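Catalase A (Saccharomyces cerevisiae, PDB 1A4E) uses heme to break down hydrogen peroxide, probably that produced by peroxisomal oxidases, into water and oxygen. Local coordinates at residues 201-206 with 332-337; 213-218 with 264-269; 317-322 with 339-344. All coordinates share one frame; numbering follows the deposited sequence.

Interaction 1 of 3, residues 201-206 with 332-337; sequences HTYKWS and PVLQAR. With HEM (protoporphyrin IX containing Fe), chain I.
L334 lies against H201 and Y203 at once, and here the two segments pack tightly. Its CB sits squarely over the imidazole face, 3.7 Å from the centroid of the H201 ring, in a CH-pi contact 12° off the ring normal. With CG anti to the backbone N (chi1 178°), the branched end extends to Y203: CD2 stands over the phenol face near its rim, and CD1 touches OH at 3.6 Å. V333 CG1 meets H201 CE1 in the imidazole plane and continues onto the heme, 3.5 Å from HEM CAB. The contact belongs to the heme-binding catalase core, joining the start of strand 203-206, with the residues before it, to the beginning of helix 332-348, which carries the axial ligand Y341. Between Y203 and R337 the fit is looser and bridged by water, which accepts from both Y203 OH (2.7 Å) and R337 NH1 (3.0 Å). NH1 of R337 approaches H201 NE2 at 2.9 Å, but an N-H...N angle of 128° makes the bond weak; the ring's ND1 is hydrogen-bonded to D331. One guanidinium face lies over heme pyrrole carbons C3C and C4C, with R337 NH2 3.2 Å from HEM C4C and hydrogen-bonded to Y341 OH and V127 O.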
loop_
_atom_site.group_PDB
_atom_site.type_symbol
_atom_site.label_atom_id
_atom_site.label_comp_id
_atom_site.label_asym_id
_atom_site.label_seq_id
_atom_site.Cartn_x
_atom_site.Cartn_y
_atom_site.Cartn_z
ATOM N N HIS B 201 -17.582 20.381 -19.718
ATOM C CA HIS B 201 -18.597 19.471 -20.185
ATOM C C HIS B 201 -19.998 20.036 -19.987
ATOM O O HIS B 201 -20.269 20.964 -19.226
ATOM C CB HIS B 201 -18.543 18.156 -19.428
ATOM C CG HIS B 201 -17.180 17.512 -19.299
ATOM N ND1 HIS B 201 -16.497 16.800 -20.177
ATOM C CD2 HIS B 201 -16.435 17.575 -18.152
ATOM C CE1 HIS B 201 -15.377 16.431 -19.613
ATOM N NE2 HIS B 201 -15.346 16.901 -18.397
ATOM N N THR B 202 -20.898 19.384 -20.714
ATOM C CA THR B 202 -22.319 19.596 -20.577
ATOM C C THR B 202 -22.744 18.652 -19.452
ATOM O O THR B 202 -22.343 17.486 -19.407
ATOM C CB THR B 202 -23.022 19.228 -21.904
ATOM O OG1 THR B 202 -22.625 20.183 -22.882
ATOM C CG2 THR B 202 -24.525 19.221 -21.778
ATOM N N TYR B 203 -23.506 19.173 -18.496
ATOM C CA TYR B 203 -24.087 18.354 -17.449
ATOM C C TYR B 203 -25.596 18.367 -17.638
ATOM O O TYR B 203 -26.114 19.103 -18.471
ATOM C CB TYR B 203 -23.716 18.922 -16.087
ATOM C CG TYR B 203 -22.270 18.625 -15.687
ATOM C CD1 TYR B 203 -21.194 19.356 -16.221
ATOM C CD2 TYR B 203 -22.031 17.614 -14.752
ATOM C CE1 TYR B 203 -19.889 19.071 -15.818
ATOM C CE2 TYR B 203 -20.729 17.327 -14.346
ATOM C CZ TYR B 203 -19.667 18.052 -14.882
ATOM O OH TYR B 203 -18.382 17.755 -14.473
ATOM N N LYS B 204 -26.340 17.518 -16.928
ATOM C CA LYS B 204 -27.787 17.517 -17.015
ATOM C C LYS B 204 -28.355 17.841 -15.652
ATOM O O LYS B 204 -28.156 17.086 -14.706
ATOM C CB LYS B 204 -28.312 16.155 -17.473
ATOM C CG LYS B 204 -27.994 15.893 -18.945
ATOM C CD LYS B 204 -28.641 14.607 -19.438
ATOM C CE LYS B 204 -27.964 13.373 -18.859
ATOM N NZ LYS B 204 -28.661 12.162 -19.250
ATOM N N TRP B 205 -28.997 19.005 -15.506
ATOM C CA TRP B 205 -29.637 19.369 -14.252
ATOM C C TRP B 205 -31.145 19.248 -14.405
ATOM O O TRP B 205 -31.700 19.559 -15.458
ATOM C CB TRP B 205 -29.268 20.805 -13.854
ATOM C CG TRP B 205 -27.807 21.051 -13.451
ATOM C CD1 TRP B 205 -26.834 20.079 -13.543
ATOM C CD2 TRP B 205 -27.298 22.237 -12.979
ATOM N NE1 TRP B 205 -25.722 20.639 -13.146
ATOM C CE2 TRP B 205 -25.942 21.917 -12.801
ATOM C CE3 TRP B 205 -27.764 23.518 -12.682
ATOM C CZ2 TRP B 205 -25.036 22.864 -12.320
ATOM C CZ3 TRP B 205 -26.852 24.466 -12.203
ATOM C CH2 TRP B 205 -25.500 24.146 -12.021
ATOM N N SER B 206 -31.828 18.762 -13.364
ATOM C CA SER B 206 -33.271 18.554 -13.400
ATOM C C SER B 206 -33.973 19.274 -12.271
ATOM O O SER B 206 -33.404 19.393 -11.186
ATOM C CB SER B 206 -33.612 17.087 -13.268
ATOM O OG SER B 206 -33.021 16.345 -14.309
ATOM N N PRO B 332 -18.119 11.614 -23.643
ATOM C CA PRO B 332 -17.280 10.438 -23.415
ATOM C C PRO B 332 -16.139 10.666 -22.430
ATOM O O PRO B 332 -15.730 9.730 -21.743
ATOM C CB PRO B 332 -16.763 10.051 -24.777
ATOM C CG PRO B 332 -17.666 10.775 -25.717
ATOM C CD PRO B 332 -17.949 12.078 -25.012
ATOM N N VAL B 333 -15.627 11.904 -22.383
ATOM C CA VAL B 333 -14.561 12.275 -21.464
ATOM C C VAL B 333 -15.125 12.363 -20.047
ATOM O O VAL B 333 -14.523 11.789 -19.140
ATOM C CB VAL B 333 -13.955 13.617 -21.928
ATOM C CG1 VAL B 333 -12.836 14.090 -21.024
ATOM C CG2 VAL B 333 -13.358 13.400 -23.301
ATOM N N LEU B 334 -16.283 13.016 -19.841
ATOM C CA LEU B 334 -16.922 13.093 -18.533
ATOM C C LEU B 334 -17.334 11.724 -18.014
ATOM O O LEU B 334 -17.217 11.455 -16.816
ATOM C CB LEU B 334 -18.164 13.982 -18.594
ATOM C CG LEU B 334 -19.018 14.165 -17.329
ATOM C CD1 LEU B 334 -18.158 14.608 -16.146
ATOM C CD2 LEU B 334 -20.098 15.187 -17.622
ATOM N N GLN B 335 -17.806 10.866 -18.920
ATOM C CA GLN B 335 -18.192 9.504 -18.590
ATOM C C GLN B 335 -17.018 8.720 -18.005
ATOM O O GLN B 335 -17.182 8.060 -16.978
ATOM C CB GLN B 335 -18.700 8.805 -19.842
ATOM C CG GLN B 335 -20.039 9.296 -20.357
ATOM C CD GLN B 335 -21.237 8.695 -19.660
ATOM O OE1 GLN B 335 -21.436 7.489 -19.703
ATOM N NE2 GLN B 335 -22.074 9.497 -19.014
ATOM N N ALA B 336 -15.824 8.808 -18.609
ATOM C CA ALA B 336 -14.637 8.142 -18.083
ATOM C C ALA B 336 -14.161 8.713 -16.747
ATOM O O ALA B 336 -13.651 7.978 -15.896
ATOM C CB ALA B 336 -13.496 8.262 -19.060
ATOM N N ARG B 337 -14.353 10.032 -16.570
ATOM C CA ARG B 337 -13.998 10.743 -15.349
ATOM C C ARG B 337 -14.854 10.319 -14.172
ATOM O O ARG B 337 -14.443 10.467 -13.020
ATOM C CB ARG B 337 -14.160 12.242 -15.516
ATOM C CG ARG B 337 -13.179 12.848 -16.493
ATOM C CD ARG B 337 -13.470 14.324 -16.664
ATOM N NE ARG B 337 -12.929 15.104 -15.566
ATOM C CZ ARG B 337 -13.514 16.209 -15.096
ATOM N NH1 ARG B 337 -14.641 16.684 -15.601
ATOM N NH2 ARG B 337 -12.955 16.855 -14.083
HETATM C CHA HEM I . -7.377 15.732 -11.572
HETATM C CHB HEM I . -8.403 12.134 -14.574
HETATM C CHC HEM I . -10.143 15.291 -17.724
HETATM C CHD HEM I . -10.058 18.666 -14.298
HETATM C C1A HEM I . -7.357 14.494 -12.188
HETATM C C2A HEM I . -6.947 13.269 -11.529
HETATM C C3A HEM I . -7.317 12.246 -12.338
HETATM C C4A HEM I . -7.918 12.848 -13.504
HETATM C CMA HEM I . -7.212 10.753 -12.067
HETATM C CAA HEM I . -6.305 13.158 -10.158
HETATM C CBA HEM I . -7.356 12.731 -9.158
HETATM C CGA HEM I . -6.854 12.554 -7.742
HETATM O O1A HEM I . -5.848 11.888 -7.511
HETATM O O2A HEM I . -7.506 13.085 -6.857
HETATM C C1B HEM I . -8.997 12.683 -15.689
HETATM C C2B HEM I . -9.395 11.917 -16.845
HETATM C C3B HEM I . -9.797 12.820 -17.801
HETATM C C4B HEM I . -9.655 14.127 -17.176
HETATM C CMB HEM I . -9.319 10.395 -16.907
HETATM C CAB HEM I . -10.246 12.620 -19.112
HETATM C CBB HEM I . -10.661 11.358 -19.744
HETATM C C1C HEM I . -10.301 16.490 -17.057
HETATM C C2C HEM I . -11.100 17.586 -17.555
HETATM C C3C HEM I . -11.139 18.524 -16.564
HETATM C C4C HEM I . -10.347 17.990 -15.471
HETATM C CMC HEM I . -11.792 17.609 -18.916
HETATM C CAC HEM I . -11.834 19.724 -16.545
HETATM C CBC HEM I . -13.271 19.812 -16.692
HETATM C C1D HEM I . -9.297 18.167 -13.257
HETATM C C2D HEM I . -8.981 18.894 -12.054
HETATM C C3D HEM I . -8.206 18.077 -11.309
HETATM C C4D HEM I . -8.055 16.848 -12.041
HETATM C CMD HEM I . -9.444 20.294 -11.675
HETATM C CAD HEM I . -7.564 18.409 -9.975
HETATM C CBD HEM I . -8.414 18.084 -8.768
HETATM C CGD HEM I . -7.700 18.515 -7.500
HETATM O O1D HEM I . -7.425 19.696 -7.346
HETATM O O2D HEM I . -7.400 17.675 -6.660
HETATM N NA HEM I . -7.980 14.221 -13.393
HETATM N NB HEM I . -9.181 14.032 -15.884
HETATM N NC HEM I . -9.881 16.721 -15.765
HETATM N ND HEM I . -8.738 16.903 -13.239
HETATM FE FE HEM I . -8.906 15.483 -14.585
HETATM O O HOH W 1 -16.214 19.224 -15.120
#

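Interaction 2 of 3, residues 213-218 with 264-269; sequences HYVQVH and IQTMTE
I264 packs against V215 and V217, its CG2 touching V215 CG1 at 3.8 Å, where strands 212-221 and 259-267 run antiparallel in the catalase beta-barrel. W205 of the adjoining strand packs on the same three side chains. Q265 follows on the other face; its backbone N and O both bond to Q216, making a hydrogen-bonded pair beside the non-hydrogen-bonded V217-I264. The Q265 chain, extended beyond CG (chi2 174°), carries OE1 to H218 NE2, which donates at 3.0 Å. OE1 lies near the H218 ring plane, but the donor stands 59° out of the amide plane, away from a lone pair. A water donates to Q265 OE1 at 2.7 Å and to Q216 OE1, while Q216 NE2 bonds to T202 OG1 and Q265 NE2 to the carbonyls of W286 and F291. An alanine in place of H218 would probably leave Q265 OE1 without the imidazole donor, relying on the water. T266 lies alongside V215, its CA directed at Y214 O. M267 O accepts from Y214 N at 2.9 Å. T268 turns the chain into helix 269-274, its side chain capping a backbone N, and its CG2 runs beside the H213 ring. E269 CA rests 3.8 Å from Y214 CE2.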
loop_
_atom_site.group_PDB
_atom_site.type_symbol
_atom_site.label_atom_id
_atom_site.label_comp_id
_atom_site.label_asym_id
_atom_site.label_seq_id
_atom_site.Cartn_x
_atom_site.Cartn_y
_atom_site.Cartn_z
ATOM N N HIS B 213 -32.447 20.088 -18.298
ATOM C CA HIS B 213 -31.699 20.883 -19.250
ATOM C C HIS B 213 -30.237 20.471 -19.334
ATOM O O HIS B 213 -29.662 19.928 -18.394
ATOM C CB HIS B 213 -31.733 22.362 -18.873
ATOM C CG HIS B 213 -33.054 23.093 -19.089
ATOM N ND1 HIS B 213 -34.131 23.074 -18.321
ATOM C CD2 HIS B 213 -33.314 23.955 -20.127
ATOM C CE1 HIS B 213 -35.025 23.882 -18.833
ATOM N NE2 HIS B 213 -34.522 24.407 -19.920
ATOM N N TYR B 214 -29.647 20.688 -20.513
ATOM C CA TYR B 214 -28.214 20.573 -20.697
ATOM C C TYR B 214 -27.672 21.883 -20.152
ATOM O O TYR B 214 -28.163 22.961 -20.487
ATOM C CB TYR B 214 -27.837 20.463 -22.162
ATOM C CG TYR B 214 -28.209 19.138 -22.816
ATOM C CD1 TYR B 214 -27.724 17.917 -22.324
ATOM C CD2 TYR B 214 -29.033 19.150 -23.939
ATOM C CE1 TYR B 214 -28.056 16.715 -22.952
ATOM C CE2 TYR B 214 -29.372 17.951 -24.570
ATOM C CZ TYR B 214 -28.881 16.741 -24.074
ATOM O OH TYR B 214 -29.200 15.559 -24.714
ATOM N N VAL B 215 -26.661 21.799 -19.289
ATOM C CA VAL B 215 -26.123 22.957 -18.581
ATOM C C VAL B 215 -24.616 23.075 -18.739
ATOM O O VAL B 215 -23.912 22.066 -18.781
ATOM C CB VAL B 215 -26.496 22.843 -17.063
ATOM C CG1 VAL B 215 -25.898 23.992 -16.273
ATOM C CG2 VAL B 215 -28.008 22.932 -16.876
ATOM N N GLN B 216 -24.091 24.296 -18.892
ATOM C CA GLN B 216 -22.652 24.539 -18.820
ATOM C C GLN B 216 -22.459 25.640 -17.790
ATOM O O GLN B 216 -23.205 26.619 -17.759
ATOM C CB GLN B 216 -22.082 24.978 -20.162
ATOM C CG GLN B 216 -22.032 23.734 -21.028
ATOM C CD GLN B 216 -20.920 23.684 -22.048
ATOM O OE1 GLN B 216 -20.087 24.574 -22.170
ATOM N NE2 GLN B 216 -20.873 22.605 -22.809
ATOM N N VAL B 217 -21.487 25.455 -16.888
ATOM C CA VAL B 217 -21.289 26.382 -15.777
ATOM C C VAL B 217 -20.067 27.276 -15.970
ATOM O O VAL B 217 -19.011 26.858 -16.442
ATOM C CB VAL B 217 -21.185 25.558 -14.463
ATOM C CG1 VAL B 217 -21.229 26.491 -13.266
ATOM C CG2 VAL B 217 -22.358 24.586 -14.335
ATOM N N HIS B 218 -20.249 28.552 -15.621
ATOM C CA HIS B 218 -19.221 29.577 -15.736
ATOM C C HIS B 218 -19.018 30.207 -14.368
ATOM O O HIS B 218 -19.963 30.685 -13.750
ATOM C CB HIS B 218 -19.642 30.680 -16.722
ATOM C CG HIS B 218 -19.787 30.210 -18.160
ATOM N ND1 HIS B 218 -18.966 30.452 -19.175
ATOM C CD2 HIS B 218 -20.813 29.424 -18.623
ATOM C CE1 HIS B 218 -19.447 29.845 -20.230
ATOM N NE2 HIS B 218 -20.554 29.230 -19.886
ATOM N N ILE B 264 -24.876 30.019 -15.438
ATOM C CA ILE B 264 -25.067 28.831 -16.250
ATOM C C ILE B 264 -25.668 29.198 -17.605
ATOM O O ILE B 264 -26.289 30.247 -17.782
ATOM C CB ILE B 264 -26.015 27.780 -15.587
ATOM C CG1 ILE B 264 -27.384 28.379 -15.276
ATOM C CG2 ILE B 264 -25.328 27.225 -14.341
ATOM C CD1 ILE B 264 -28.414 27.333 -14.815
ATOM N N GLN B 265 -25.437 28.322 -18.586
ATOM C CA GLN B 265 -26.071 28.383 -19.890
ATOM C C GLN B 265 -26.940 27.143 -19.932
ATOM O O GLN B 265 -26.477 26.041 -19.627
ATOM C CB GLN B 265 -25.088 28.275 -21.029
ATOM C CG GLN B 265 -24.238 29.496 -21.275
ATOM C CD GLN B 265 -23.204 29.204 -22.347
ATOM O OE1 GLN B 265 -22.350 28.348 -22.142
ATOM N NE2 GLN B 265 -23.239 29.857 -23.513
ATOM N N THR B 266 -28.225 27.302 -20.244
ATOM C CA THR B 266 -29.105 26.162 -20.361
ATOM C C THR B 266 -29.542 25.964 -21.801
ATOM O O THR B 266 -29.438 26.854 -22.645
ATOM C CB THR B 266 -30.331 26.332 -19.458
ATOM O OG1 THR B 266 -30.946 27.569 -19.767
ATOM C CG2 THR B 266 -29.942 26.282 -18.002
ATOM N N MET B 267 -30.043 24.757 -22.055
ATOM C CA MET B 267 -30.404 24.321 -23.388
ATOM C C MET B 267 -31.302 23.102 -23.283
ATOM O O MET B 267 -31.073 22.238 -22.441
ATOM C CB MET B 267 -29.123 23.972 -24.133
ATOM C CG MET B 267 -29.335 23.644 -25.572
ATOM S SD MET B 267 -27.854 23.013 -26.366
ATOM C CE MET B 267 -26.924 24.509 -26.455
ATOM N N THR B 268 -32.340 23.006 -24.113
ATOM C CA THR B 268 -33.174 21.810 -24.140
ATOM C C THR B 268 -32.610 20.787 -25.121
ATOM O O THR B 268 -31.634 21.035 -25.835
ATOM C CB THR B 268 -34.629 22.172 -24.535
ATOM O OG1 THR B 268 -34.612 22.734 -25.845
ATOM C CG2 THR B 268 -35.251 23.119 -23.521
ATOM N N GLU B 269 -33.222 19.607 -25.147
ATOM C CA GLU B 269 -32.818 18.555 -26.067
ATOM C C GLU B 269 -33.096 18.947 -27.527
ATOM O O GLU B 269 -32.311 18.636 -28.424
ATOM C CB GLU B 269 -33.570 17.310 -25.648
ATOM C CG GLU B 269 -33.078 16.037 -26.312
ATOM C CD GLU B 269 -33.826 14.770 -25.912
ATOM O OE1 GLU B 269 -34.887 14.838 -25.279
ATOM O OE2 GLU B 269 -33.334 13.692 -26.242
HETATM O O HOH W 2 -20.360 27.070 -23.394
#

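Interaction 3 of 3, residues 317-322 with 339-344; sequences FAPSTT and FSYADA. With HEM (protoporphyrin IX containing Fe), chain I.
On the proximal side of the heme, the axial ligand Y341 projects from helix 332-348 between the porphyrin and P319 of a buried loop. Its ring is held on both faces: HEM C4A lies over one, and P319 CD lies over the opposite one, 3.7 Å from the ring centroid in a CH-pi contact. F317 O closes in at the ring edge, 3.1 Å from Y341 CD2. Nearer the backbone, A318 CB meets Y341 CB at 3.7 Å. With CG beside the backbone N (chi1 -71°), the phenol leaves the helix toward the metal, and OH binds the heme iron at 1.9 Å. The loop folds as a type I beta turn from A318 to T321, which brings S320 over the helix. A water 2.7 Å from S320 OG accepts from A342 N at 3.1 Å, taking the place of a backbone partner where the helix is kinked. F317 CD2 lies 3.4 Å from HEM O2D, so the same loop touches a heme propionate. Fixed by packing on both faces, the phenol has little freedom to turn; R337 NH2, hydrogen-bonded to the coordinating oxygen, is likely to draw electron density from it and so tune its donation to the iron.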
loop_
_atom_site.group_PDB
_atom_site.type_symbol
_atom_site.label_atom_id
_atom_site.label_comp_id
_atom_site.label_asym_id
_atom_site.label_seq_id
_atom_site.Cartn_x
_atom_site.Cartn_y
_atom_site.Cartn_z
ATOM N N PHE B 317 -11.329 15.062 -4.869
ATOM C CA PHE B 317 -12.370 15.658 -5.704
ATOM C C PHE B 317 -12.702 14.707 -6.845
ATOM O O PHE B 317 -11.792 14.169 -7.483
ATOM C CB PHE B 317 -11.908 16.973 -6.312
ATOM C CG PHE B 317 -11.543 18.056 -5.312
ATOM C CD1 PHE B 317 -12.518 18.943 -4.849
ATOM C CD2 PHE B 317 -10.230 18.163 -4.855
ATOM C CE1 PHE B 317 -12.174 19.933 -3.930
ATOM C CE2 PHE B 317 -9.897 19.156 -3.935
ATOM C CZ PHE B 317 -10.866 20.041 -3.471
ATOM N N ALA B 318 -13.998 14.494 -7.114
ATOM C CA ALA B 318 -14.454 13.566 -8.145
ATOM C C ALA B 318 -15.752 14.031 -8.800
ATOM O O ALA B 318 -16.678 14.430 -8.088
ATOM C CB ALA B 318 -14.698 12.190 -7.539
ATOM N N PRO B 319 -15.900 13.994 -10.134
ATOM C CA PRO B 319 -17.146 14.283 -10.836
ATOM C C PRO B 319 -18.303 13.368 -10.449
ATOM O O PRO B 319 -19.473 13.727 -10.576
ATOM C CB PRO B 319 -16.772 14.178 -12.292
ATOM C CG PRO B 319 -15.307 14.497 -12.301
ATOM C CD PRO B 319 -14.827 13.741 -11.086
ATOM N N SER B 320 -17.964 12.172 -9.953
ATOM C CA SER B 320 -18.952 11.209 -9.488
ATOM C C SER B 320 -19.537 11.561 -8.122
ATOM O O SER B 320 -20.552 10.998 -7.695
ATOM C CB SER B 320 -18.305 9.824 -9.464
ATOM O OG SER B 320 -17.043 9.818 -8.820
ATOM N N THR B 321 -18.904 12.521 -7.433
ATOM C CA THR B 321 -19.429 13.036 -6.178
ATOM C C THR B 321 -20.387 14.146 -6.590
ATOM O O THR B 321 -20.010 15.287 -6.859
ATOM C CB THR B 321 -18.284 13.597 -5.306
ATOM O OG1 THR B 321 -17.396 12.518 -5.092
ATOM C CG2 THR B 321 -18.737 14.147 -3.970
ATOM N N THR B 322 -21.658 13.772 -6.657
ATOM C CA THR B 322 -22.687 14.683 -7.102
ATOM C C THR B 322 -23.934 14.520 -6.266
ATOM O O THR B 322 -24.200 13.444 -5.747
ATOM C CB THR B 322 -22.982 14.410 -8.595
ATOM O OG1 THR B 322 -23.922 15.403 -8.975
ATOM C CG2 THR B 322 -23.515 13.014 -8.884
ATOM N N PHE B 339 -15.399 7.340 -13.446
ATOM C CA PHE B 339 -14.653 6.216 -12.907
ATOM C C PHE B 339 -13.318 6.653 -12.318
ATOM O O PHE B 339 -13.013 6.350 -11.173
ATOM C CB PHE B 339 -14.364 5.160 -13.995
ATOM C CG PHE B 339 -13.309 4.125 -13.594
ATOM C CD1 PHE B 339 -13.588 3.167 -12.611
ATOM C CD2 PHE B 339 -12.042 4.167 -14.180
ATOM C CE1 PHE B 339 -12.601 2.266 -12.216
ATOM C CE2 PHE B 339 -11.060 3.261 -13.778
ATOM C CZ PHE B 339 -11.339 2.312 -12.797
ATOM N N SER B 340 -12.517 7.347 -13.126
ATOM C CA SER B 340 -11.133 7.644 -12.795
ATOM C C SER B 340 -10.747 8.310 -11.498
ATOM O O SER B 340 -9.733 7.922 -10.920
ATOM C CB SER B 340 -10.514 8.475 -13.896
ATOM O OG SER B 340 -10.323 7.644 -15.020
ATOM N N TYR B 341 -11.520 9.289 -11.027
ATOM C CA TYR B 341 -11.119 10.034 -9.851
ATOM C C TYR B 341 -11.267 9.236 -8.569
ATOM O O TYR B 341 -10.286 9.119 -7.839
ATOM C CB TYR B 341 -11.934 11.321 -9.769
ATOM C CG TYR B 341 -11.568 12.358 -10.820
ATOM C CD1 TYR B 341 -11.801 12.095 -12.173
ATOM C CD2 TYR B 341 -11.000 13.571 -10.432
ATOM C CE1 TYR B 341 -11.465 13.036 -13.141
ATOM C CE2 TYR B 341 -10.666 14.519 -11.398
ATOM C CZ TYR B 341 -10.895 14.245 -12.753
ATOM O OH TYR B 341 -10.532 15.163 -13.724
ATOM N N ALA B 342 -12.432 8.629 -8.300
ATOM C CA ALA B 342 -12.649 7.847 -7.087
ATOM C C ALA B 342 -11.686 6.663 -6.986
ATOM O O ALA B 342 -11.247 6.302 -5.894
ATOM C CB ALA B 342 -14.073 7.326 -7.074
ATOM N N ASP B 343 -11.319 6.108 -8.153
ATOM C CA ASP B 343 -10.348 5.034 -8.275
ATOM C C ASP B 343 -8.951 5.519 -7.894
ATOM O O ASP B 343 -8.208 4.821 -7.204
ATOM C CB ASP B 343 -10.354 4.528 -9.711
ATOM C CG ASP B 343 -9.345 3.419 -9.986
ATOM O OD1 ASP B 343 -9.506 2.320 -9.469
ATOM O OD2 ASP B 343 -8.390 3.646 -10.721
ATOM N N ALA B 344 -8.592 6.725 -8.356
ATOM C CA ALA B 344 -7.306 7.314 -8.026
ATOM C C ALA B 344 -7.244 7.584 -6.530
ATOM O O ALA B 344 -6.197 7.385 -5.922
ATOM C CB ALA B 344 -7.114 8.628 -8.763
HETATM C CHA HEM I . -7.377 15.732 -11.572
HETATM C CHB HEM I . -8.403 12.134 -14.574
HETATM C CHC HEM I . -10.143 15.291 -17.724
HETATM C CHD HEM I . -10.058 18.666 -14.298
HETATM C C1A HEM I . -7.357 14.494 -12.188
HETATM C C2A HEM I . -6.947 13.269 -11.529
HETATM C C3A HEM I . -7.317 12.246 -12.338
HETATM C C4A HEM I . -7.918 12.848 -13.504
HETATM C CMA HEM I . -7.212 10.753 -12.067
HETATM C CAA HEM I . -6.305 13.158 -10.158
HETATM C CBA HEM I . -7.356 12.731 -9.158
HETATM C CGA HEM I . -6.854 12.554 -7.742
HETATM O O1A HEM I . -5.848 11.888 -7.511
HETATM O O2A HEM I . -7.506 13.085 -6.857
HETATM C C1B HEM I . -8.997 12.683 -15.689
HETATM C C2B HEM I . -9.395 11.917 -16.845
HETATM C C3B HEM I . -9.797 12.820 -17.801
HETATM C C4B HEM I . -9.655 14.127 -17.176
HETATM C CMB HEM I . -9.319 10.395 -16.907
HETATM C CAB HEM I . -10.246 12.620 -19.112
HETATM C CBB HEM I . -10.661 11.358 -19.744
HETATM C C1C HEM I . -10.301 16.490 -17.057
HETATM C C2C HEM I . -11.100 17.586 -17.555
HETATM C C3C HEM I . -11.139 18.524 -16.564
HETATM C C4C HEM I . -10.347 17.990 -15.471
HETATM C CMC HEM I . -11.792 17.609 -18.916
HETATM C CAC HEM I . -11.834 19.724 -16.545
HETATM C CBC HEM I . -13.271 19.812 -16.692
HETATM C C1D HEM I . -9.297 18.167 -13.257
HETATM C C2D HEM I . -8.981 18.894 -12.054
HETATM C C3D HEM I . -8.206 18.077 -11.309
HETATM C C4D HEM I . -8.055 16.848 -12.041
HETATM C CMD HEM I . -9.444 20.294 -11.675
HETATM C CAD HEM I . -7.564 18.409 -9.975
HETATM C CBD HEM I . -8.414 18.084 -8.768
HETATM C CGD HEM I . -7.700 18.515 -7.500
HETATM O O1D HEM I . -7.425 19.696 -7.346
HETATM O O2D HEM I . -7.400 17.675 -6.660
HETATM N NA HEM I . -7.980 14.221 -13.393
HETATM N NB HEM I . -9.181 14.032 -15.884
HETATM N NC HEM I . -9.881 16.721 -15.765
HETATM N ND HEM I . -8.738 16.903 -13.239
HETATM FE FE HEM I . -8.906 15.483 -14.585
HETATM O O HOH W 3 -14.694 9.608 -10.200
#

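Interactions 1 and 3 share helix 332-348 and the heme: their centres are about 12 Å apart, and R337 CZ packs on P319 CG at 3.7 Å, so the residue bonded to the ligand oxygen also rests on the loop behind it. Interaction 2 is nested within the chain segment closed by interaction 1 and joins it through the sheet, where Y203 O and V215 N, 2.9 Å apart, probably hydrogen-bond. It stands farther back, about 22 Å between centres from interaction 3, with its Q216 side chain about 10 Å from the heme. Contact with the cofactor thus falls to interactions 1 and 3; the side chain of Y341 is about 6 Å from that of active-site H56.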